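Local coordinates for uncharacterized protein (PDB 6PTM) that probably hydrolyses carrageenan chains from their ends, as an exo-acting carrageenase of glycoside hydrolase family 42, at residues D269-K272 / G273-Y277. Sequence-based numbering, arbitrary orientation.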
loop_
_atom_site.group_PDB
_atom_site.type_symbol
_atom_site.label_atom_id
_atom_site.label_comp_id
_atom_site.label_asym_id
_atom_site.label_seq_id
_atom_site.Cartn_x
_atom_site.Cartn_y
_atom_site.Cartn_z
ATOM N N ASP A 269 -3.546 -29.101 7.804
ATOM C CA ASP A 269 -2.522 -30.146 7.537
ATOM C C ASP A 269 -1.284 -29.486 6.929
ATOM O O ASP A 269 -0.155 -29.845 7.347
ATOM C CB ASP A 269 -3.072 -31.286 6.669
ATOM C CG ASP A 269 -3.923 -32.292 7.423
ATOM O OD1 ASP A 269 -3.898 -32.285 8.641
ATOM O OD2 ASP A 269 -4.564 -33.093 6.764
ATOM N N LEU A 270 -1.473 -28.574 5.971
ATOM C CA LEU A 270 -0.342 -27.828 5.379
ATOM C C LEU A 270 0.447 -27.144 6.499
ATOM O O LEU A 270 1.688 -27.359 6.567
ATOM C CB LEU A 270 -0.810 -26.819 4.317
ATOM C CG LEU A 270 0.326 -26.075 3.627
ATOM C CD1 LEU A 270 1.235 -27.044 2.869
ATOM C CD2 LEU A 270 -0.203 -25.022 2.665
ATOM N N ILE A 271 -0.238 -26.414 7.380
ATOM C CA ILE A 271 0.445 -25.520 8.357
ATOM C C ILE A 271 1.170 -26.372 9.405
ATOM O O ILE A 271 2.325 -26.099 9.678
ATOM C CB ILE A 271 -0.587 -24.529 8.910
ATOM C CG1 ILE A 271 -0.945 -23.502 7.837
ATOM C CG2 ILE A 271 -0.094 -23.849 10.156
ATOM C CD1 ILE A 271 -2.235 -22.744 8.093
ATOM N N LYS A 272 0.515 -27.417 9.912
ATOM C CA LYS A 272 1.031 -28.416 10.890
ATOM C C LYS A 272 2.308 -29.068 10.339
ATOM O O LYS A 272 3.245 -29.238 11.106
ATOM C CB LYS A 272 -0.116 -29.412 11.097
ATOM C CG LYS A 272 0.044 -30.558 12.076
ATOM C CD LYS A 272 -1.292 -31.295 12.255
ATOM C CE LYS A 272 -1.196 -32.801 12.207
ATOM N NZ LYS A 272 -0.373 -33.312 13.327
ATOM N N GLY A 273 2.369 -29.346 9.038
ATOM C CA GLY A 273 3.438 -30.163 8.446
ATOM C C GLY A 273 4.616 -29.326 7.978
ATOM O O GLY A 273 5.653 -29.936 7.614
ATOM N N THR A 274 4.485 -27.990 7.988
ATOM C CA THR A 274 5.500 -27.084 7.408
ATOM C C THR A 274 5.985 -26.085 8.456
ATOM O O THR A 274 7.196 -25.937 8.588
ATOM C CB THR A 274 4.969 -26.380 6.147
ATOM O OG1 THR A 274 3.817 -25.589 6.475
ATOM C CG2 THR A 274 4.638 -27.377 5.057
ATOM N N VAL A 275 5.080 -25.399 9.151
ATOM C CA VAL A 275 5.459 -24.231 9.993
ATOM C C VAL A 275 6.418 -24.640 11.103
ATOM O O VAL A 275 7.311 -23.851 11.378
ATOM C CB VAL A 275 4.217 -23.444 10.465
ATOM C CG1 VAL A 275 4.502 -22.476 11.593
ATOM C CG2 VAL A 275 3.617 -22.722 9.287
ATOM N N PRO A 276 6.391 -25.850 11.729
ATOM C CA PRO A 276 7.425 -26.206 12.707
ATOM C C PRO A 276 8.879 -26.072 12.217
ATOM O O PRO A 276 9.722 -25.813 13.007
ATOM C CB PRO A 276 7.100 -27.672 13.043
ATOM C CG PRO A 276 5.595 -27.701 12.900
ATOM C CD PRO A 276 5.361 -26.901 11.629
ATOM N N TYR A 277 9.135 -26.217 10.926
ATOM C CA TYR A 277 10.482 -26.064 10.334
ATOM C C TYR A 277 10.861 -24.586 10.193
ATOM O O TYR A 277 12.068 -24.298 10.104
ATOM C CB TYR A 277 10.525 -26.730 8.963
ATOM C CG TYR A 277 10.452 -28.232 8.999
ATOM C CD1 TYR A 277 11.547 -28.996 9.356
ATOM C CD2 TYR A 277 9.287 -28.893 8.662
ATOM C CE1 TYR A 277 11.492 -30.384 9.344
ATOM C CE2 TYR A 277 9.206 -30.277 8.657
ATOM C CZ TYR A 277 10.323 -31.035 8.989
ATOM O OH TYR A 277 10.224 -32.408 8.990
#
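Thr-274 turns its hydroxyl back onto the preceding helical turn, where OG1 donates to Leu-270 O at 2.8 Å. Its chi1 of 61° sets OG1 between the backbone N and the carbonyl carbon, which brings it over Leu-270 O. The donor sits above the carbonyl plane, 41° out of it. The methyl CG2 takes the other branch and meets Leu-270 CD1 at 4.1 Å, the two side chains crossing at a slant. A valine in place of Thr-274 would probably leave Leu-270 O without its hydroxyl donor and more dependent on the weak bond from Gly-273 N. Ile-271 and Val-275 lie alongside each other and point the same way, with their CG2 methyls 4.0 Å apart. These contacts belong to helix 261-278, which packs against strand 192-197 of a parallel sheet, consistent with the (beta/alpha)8 barrel expected of family 42. Leu-270 and Thr-274 both rest on Met-196 of that strand. Ile-271 instead touches Glu-381, and Val-275 touches Tyr-385, both on helix 358-385. Val-275 N gives a fairly straight bond to Ile-271 O, 2.9 Å long. Pro-276 has no N-H to continue this pattern, and the helix kinks here; Tyr-277 N bonds to Thr-274 O, three residues back. The proline ring carbons CD and CG both come up against Lys-272 O, CD at 3.2 Å.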